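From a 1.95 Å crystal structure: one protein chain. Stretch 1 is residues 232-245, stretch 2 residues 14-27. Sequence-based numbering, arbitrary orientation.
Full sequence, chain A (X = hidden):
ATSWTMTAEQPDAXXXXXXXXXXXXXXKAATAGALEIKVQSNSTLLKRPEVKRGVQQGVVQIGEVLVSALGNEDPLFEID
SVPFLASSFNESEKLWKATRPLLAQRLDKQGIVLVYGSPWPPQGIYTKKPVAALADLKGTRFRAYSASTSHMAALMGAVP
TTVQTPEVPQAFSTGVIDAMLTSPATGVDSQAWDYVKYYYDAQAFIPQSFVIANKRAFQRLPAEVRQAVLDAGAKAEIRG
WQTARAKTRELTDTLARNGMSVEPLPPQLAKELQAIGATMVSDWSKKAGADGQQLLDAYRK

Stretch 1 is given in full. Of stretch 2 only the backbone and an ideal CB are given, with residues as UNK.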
# COMPACT_ATOMS: atom_id res chain seq x y z
N ALA A 232 -5.60 -19.38 5.83
CA ALA A 232 -6.45 -18.21 6.02
C ALA A 232 -5.85 -17.00 5.26
O ALA A 232 -6.58 -16.21 4.65
CB ALA A 232 -6.68 -17.92 7.49
N GLY A 233 -4.52 -16.92 5.23
CA GLY A 233 -3.81 -15.89 4.48
C GLY A 233 -4.09 -15.99 2.99
O GLY A 233 -4.38 -14.99 2.32
N ALA A 234 -4.00 -17.21 2.46
CA ALA A 234 -4.30 -17.45 1.04
C ALA A 234 -5.71 -16.94 0.69
O ALA A 234 -5.89 -16.29 -0.33
CB ALA A 234 -4.14 -18.99 0.71
N LYS A 235 -6.71 -17.24 1.52
CA LYS A 235 -8.09 -16.80 1.33
C LYS A 235 -8.18 -15.28 1.39
O LYS A 235 -8.93 -14.65 0.63
CB LYS A 235 -8.99 -17.42 2.41
CG LYS A 235 -9.51 -18.86 2.08
CD LYS A 235 -10.69 -19.26 3.01
CE LYS A 235 -12.12 -18.92 2.44
NZ LYS A 235 -12.80 -17.63 2.93
N ALA A 236 -7.42 -14.68 2.31
CA ALA A 236 -7.36 -13.21 2.43
C ALA A 236 -6.76 -12.54 1.19
O ALA A 236 -7.22 -11.47 0.77
CB ALA A 236 -6.60 -12.79 3.71
N GLU A 237 -5.74 -13.15 0.61
CA GLU A 237 -5.08 -12.59 -0.55
C GLU A 237 -6.08 -12.57 -1.73
O GLU A 237 -6.21 -11.56 -2.44
CB GLU A 237 -3.78 -13.36 -0.86
CG GLU A 237 -2.98 -12.85 -2.09
CD GLU A 237 -1.49 -13.10 -1.97
OE1 GLU A 237 -0.95 -13.09 -0.84
OE2 GLU A 237 -0.85 -13.31 -3.03
N ILE A 238 -6.79 -13.68 -1.91
CA ILE A 238 -7.82 -13.78 -2.96
C ILE A 238 -8.93 -12.74 -2.71
O ILE A 238 -9.31 -12.00 -3.62
CB ILE A 238 -8.38 -15.23 -3.08
CG1 ILE A 238 -7.26 -16.20 -3.51
CG2 ILE A 238 -9.62 -15.27 -4.04
CD1 ILE A 238 -7.54 -17.68 -3.16
N ARG A 239 -9.44 -12.69 -1.48
CA ARG A 239 -10.50 -11.76 -1.09
C ARG A 239 -10.03 -10.32 -1.34
O ARG A 239 -10.81 -9.48 -1.83
CB ARG A 239 -10.86 -11.98 0.40
CG ARG A 239 -12.01 -11.17 0.95
CD ARG A 239 -12.11 -11.31 2.52
NE ARG A 239 -11.97 -12.68 2.83
CZ ARG A 239 -11.14 -13.25 3.69
NH1 ARG A 239 -10.35 -12.60 4.56
NH2 ARG A 239 -11.19 -14.54 3.69
N GLY A 240 -8.77 -10.06 -1.00
CA GLY A 240 -8.21 -8.70 -1.11
C GLY A 240 -8.18 -8.22 -2.54
O GLY A 240 -8.61 -7.10 -2.84
N TRP A 241 -7.63 -9.05 -3.43
CA TRP A 241 -7.65 -8.77 -4.85
C TRP A 241 -9.06 -8.62 -5.44
O TRP A 241 -9.29 -7.70 -6.23
CB TRP A 241 -6.83 -9.83 -5.65
CG TRP A 241 -5.37 -9.55 -5.53
CD1 TRP A 241 -4.51 -9.93 -4.50
CD2 TRP A 241 -4.59 -8.76 -6.42
NE1 TRP A 241 -3.27 -9.42 -4.73
CE2 TRP A 241 -3.28 -8.70 -5.89
CE3 TRP A 241 -4.88 -8.08 -7.63
CZ2 TRP A 241 -2.24 -8.01 -6.55
CZ3 TRP A 241 -3.84 -7.39 -8.27
CH2 TRP A 241 -2.55 -7.36 -7.73
N GLN A 242 -9.99 -9.51 -5.09
CA GLN A 242 -11.39 -9.38 -5.58
C GLN A 242 -12.05 -8.05 -5.11
O GLN A 242 -12.78 -7.37 -5.84
CB GLN A 242 -12.25 -10.54 -5.08
CG GLN A 242 -11.86 -11.94 -5.58
CD GLN A 242 -12.65 -13.07 -4.86
OE1 GLN A 242 -13.33 -12.85 -3.84
NE2 GLN A 242 -12.55 -14.28 -5.41
N THR A 243 -11.82 -7.71 -3.85
CA THR A 243 -12.44 -6.50 -3.28
C THR A 243 -11.93 -5.23 -3.96
O THR A 243 -12.72 -4.36 -4.31
CB THR A 243 -12.21 -6.45 -1.75
OG1 THR A 243 -12.83 -7.60 -1.18
CG2 THR A 243 -12.85 -5.20 -1.13
N ALA A 244 -10.61 -5.14 -4.12
CA ALA A 244 -9.99 -3.98 -4.78
C ALA A 244 -10.57 -3.79 -6.17
O ALA A 244 -11.04 -2.68 -6.53
CB ALA A 244 -8.47 -4.11 -4.83
N ARG A 245 -10.58 -4.87 -6.96
CA ARG A 245 -11.21 -4.83 -8.29
C ARG A 245 -12.69 -4.45 -8.21
O ARG A 245 -13.16 -3.60 -8.98
CB ARG A 245 -11.11 -6.20 -8.99
CG ARG A 245 -9.71 -6.57 -9.48
CD ARG A 245 -9.76 -7.96 -10.11
NE ARG A 245 -8.40 -8.45 -10.43
CZ ARG A 245 -7.78 -8.18 -11.56
NH1 ARG A 245 -8.42 -7.43 -12.49
NH2 ARG A 245 -6.54 -8.65 -11.78
N UNK A 14 -11.61 1.11 6.25
CA UNK A 14 -10.80 0.71 5.13
C UNK A 14 -10.94 -0.75 4.82
O UNK A 14 -11.00 -1.57 5.73
CB UNK A 14 -9.33 1.05 5.39
N UNK A 15 -11.00 -1.12 3.55
CA UNK A 15 -11.28 -2.54 3.21
C UNK A 15 -10.10 -3.48 3.49
O UNK A 15 -10.30 -4.66 3.70
CB UNK A 15 -11.66 -2.65 1.73
N UNK A 16 -8.88 -2.95 3.49
CA UNK A 16 -7.70 -3.77 3.81
C UNK A 16 -7.72 -4.14 5.28
O UNK A 16 -7.40 -5.29 5.64
CB UNK A 16 -6.40 -3.03 3.47
N UNK A 17 -8.11 -3.18 6.11
CA UNK A 17 -8.34 -3.43 7.53
C UNK A 17 -9.46 -4.44 7.76
O UNK A 17 -9.30 -5.35 8.58
CB UNK A 17 -8.67 -2.12 8.25
N UNK A 18 -10.58 -4.31 7.04
CA UNK A 18 -11.68 -5.28 7.16
C UNK A 18 -11.23 -6.65 6.67
O UNK A 18 -11.60 -7.68 7.23
CB UNK A 18 -12.90 -4.81 6.37
N UNK A 19 -10.40 -6.67 5.65
CA UNK A 19 -9.89 -7.97 5.18
C UNK A 19 -8.98 -8.66 6.24
O UNK A 19 -9.06 -9.89 6.47
CB UNK A 19 -9.11 -7.77 3.88
N UNK A 20 -8.15 -7.86 6.92
CA UNK A 20 -7.33 -8.36 8.01
C UNK A 20 -8.17 -8.85 9.22
O UNK A 20 -7.86 -9.88 9.82
CB UNK A 20 -6.36 -7.26 8.46
N UNK A 21 -9.23 -8.10 9.55
CA UNK A 21 -10.20 -8.52 10.58
C UNK A 21 -10.85 -9.87 10.23
O UNK A 21 -10.96 -10.80 11.10
CB UNK A 21 -11.28 -7.45 10.75
N UNK A 22 -11.24 -10.03 8.97
CA UNK A 22 -11.88 -11.28 8.58
C UNK A 22 -10.86 -12.42 8.64
O UNK A 22 -11.18 -13.58 9.05
CB UNK A 22 -12.48 -11.17 7.18
N UNK A 23 -9.63 -12.12 8.23
CA UNK A 23 -8.50 -13.05 8.33
C UNK A 23 -8.28 -13.49 9.79
O UNK A 23 -8.15 -14.70 10.06
CB UNK A 23 -7.23 -12.40 7.78
N UNK A 24 -8.27 -12.54 10.74
CA UNK A 24 -8.14 -12.88 12.17
C UNK A 24 -9.30 -13.79 12.64
O UNK A 24 -9.10 -14.79 13.37
CB UNK A 24 -8.10 -11.60 13.01
N UNK A 25 -10.52 -13.45 12.22
CA UNK A 25 -11.71 -14.24 12.52
C UNK A 25 -11.62 -15.65 11.94
O UNK A 25 -12.01 -16.61 12.61
CB UNK A 25 -12.96 -13.54 11.98
N UNK A 26 -11.14 -15.76 10.70
CA UNK A 26 -11.03 -17.04 10.03
C UNK A 26 -9.96 -17.94 10.65
O UNK A 26 -10.15 -19.15 10.74
CB UNK A 26 -10.73 -16.82 8.55
N UNK A 27 -8.87 -17.34 11.14
CA UNK A 27 -7.84 -18.07 11.87
C UNK A 27 -8.42 -18.66 13.16
O UNK A 27 -8.16 -19.83 13.55
CB UNK A 27 -6.66 -17.15 12.18

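The two helices pack nearly antiparallel, their axes 9.4 Å apart at closest approach. Position 14 precedes the first turn, with extended backbone angles (-83/139) and nothing of stretch 1 within reach. Free amides of the next turn invite a cap: Ser, Thr, Asp or Asn. It is N14, whose OD1 accepts from the backbone N of position 16 (2.7 Å, weak) and, less closely, from N of position 17.

At position 15, CA-to-CB points toward stretch 1, and the ideal CB lies 4.0 Å from T243 CG2. Beyond lie the small A244 and the glycine at 240, leaving room for a long apolar or aromatic side chain. Y15 (chi1 p) fills it: CD1 lies 3.6 Å from T243 CG2, and OH 3.3 Å from A244 CB.

Positions 16, 17 and 18 have no close contact with stretch 1, so many helix formers would serve; they are L16, T17 and Q18.

Position 19 points toward the other helix, its ideal CB 4.8 Å from R239 CD and 5.2 Å from A236 O. A side chain that donates at one end and accepts at the other suits carbonyl and guanidinium: the short amide Asn, or Gln if its longer chain folds back. N19 does both: ND2 donates to A236 O (3.0 Å), and OD1 accepts a weak bond from R239 NH1 (3.1 Å). The bare CA of G240 leaves space, ND2 lying 3.7 Å from it.

Positions 20 and 21 point away and ask little of this contact; they are A20 and R21.

At position 22 the ideal CB is 3.7 Å from R239 NH1, so a polar or acidic chain is plausible. Q22 lays NE2 over one face of the guanidinium, 3.3 Å from R239 NE; both are donors, so no hydrogen bond joins them. NE2 donates instead to the side chain at position 26.

At position 23 CA-to-CB points sideways, the ideal CB 4.1 Å from A236 CB, and small A232 and G233 leave space for Leu, Met or Phe. F23 turns its ring edge to them, CD1 3.7 Å from A232 C and CE1 3.6 Å from G233 N.

At 24 CA-to-CB points away, and 25 is out of reach, so many helix-compatible residues would do; they are A24 and D25.

At position 26 CA-to-CB points toward stretch 1, the ideal CB 4.3 Å from A232 CB and 5.4 Å from R239 NH2, with the K235 amine a little farther off. This calls for an acid, Glu more readily than the shorter Asp. E26 forms salt bridges through OE1 to R239 NH2 (2.7 Å) and OE2 to K235 NZ (3.4 Å), both weak as hydrogen bonds. A water links OE1 to A232 O.

Position 27, sideways near A232 CB, suits a modest apolar chain: V27 places CG2 3.7 Å from A232 CB.

Stretch 2, residues 14-27: NYLTQNARQFADEV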
# COMPACT_ATOMS: atom_id res chain seq x y z
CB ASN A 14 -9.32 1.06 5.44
CG ASN A 14 -8.39 0.54 4.39
OD1 ASN A 14 -7.89 -0.60 4.48
ND2 ASN A 14 -8.10 1.39 3.38
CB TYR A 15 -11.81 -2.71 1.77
CG TYR A 15 -10.77 -2.55 0.67
CD1 TYR A 15 -9.93 -3.61 0.31
CD2 TYR A 15 -10.62 -1.32 -0.00
CE1 TYR A 15 -8.96 -3.46 -0.71
CE2 TYR A 15 -9.68 -1.15 -1.03
CZ TYR A 15 -8.86 -2.22 -1.38
OH TYR A 15 -7.92 -2.03 -2.38
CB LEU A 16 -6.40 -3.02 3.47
CG LEU A 16 -6.22 -2.85 1.95
CD1 LEU A 16 -5.03 -1.88 1.66
CD2 LEU A 16 -5.99 -4.21 1.24
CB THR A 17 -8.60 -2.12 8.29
OG1 THR A 17 -7.40 -1.35 8.30
CG2 THR A 17 -9.03 -2.35 9.77
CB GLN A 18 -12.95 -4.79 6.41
CG GLN A 18 -13.64 -3.64 7.13
CD GLN A 18 -13.90 -3.93 8.63
OE1 GLN A 18 -14.38 -5.01 8.99
NE2 GLN A 18 -13.54 -2.97 9.51
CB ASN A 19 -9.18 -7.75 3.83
CG ASN A 19 -8.80 -9.05 3.13
OD1 ASN A 19 -9.54 -10.01 3.14
ND2 ASN A 19 -7.63 -9.07 2.53
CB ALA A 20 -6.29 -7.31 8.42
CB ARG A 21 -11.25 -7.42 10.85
CG ARG A 21 -10.59 -6.17 11.59
CD ARG A 21 -11.66 -5.19 12.14
NE ARG A 21 -11.04 -4.10 12.90
CZ ARG A 21 -10.56 -4.22 14.15
NH1 ARG A 21 -10.63 -5.39 14.78
NH2 ARG A 21 -10.02 -3.19 14.76
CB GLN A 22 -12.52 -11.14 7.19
CG GLN A 22 -13.23 -12.44 6.73
CD GLN A 22 -14.10 -12.26 5.50
OE1 GLN A 22 -14.44 -11.13 5.10
NE2 GLN A 22 -14.43 -13.38 4.86
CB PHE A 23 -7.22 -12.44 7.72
CG PHE A 23 -5.94 -13.06 8.24
CD1 PHE A 23 -5.47 -14.27 7.71
CD2 PHE A 23 -5.22 -12.43 9.25
CE1 PHE A 23 -4.28 -14.87 8.22
CE2 PHE A 23 -4.02 -13.03 9.79
CZ PHE A 23 -3.56 -14.22 9.25
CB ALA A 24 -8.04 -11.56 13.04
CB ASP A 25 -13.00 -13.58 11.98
CG ASP A 25 -13.44 -12.41 12.82
OD1 ASP A 25 -13.04 -12.30 13.99
OD2 ASP A 25 -14.19 -11.57 12.27
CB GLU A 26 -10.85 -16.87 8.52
CG GLU A 26 -12.24 -16.48 7.87
CD GLU A 26 -12.21 -16.19 6.37
OE1 GLU A 26 -11.12 -16.28 5.71
OE2 GLU A 26 -13.29 -15.86 5.85
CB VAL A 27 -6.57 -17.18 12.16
CG1 VAL A 27 -5.63 -17.83 13.17
CG2 VAL A 27 -5.78 -16.90 10.88
O HOH W 1 -8.84 -15.11 5.72
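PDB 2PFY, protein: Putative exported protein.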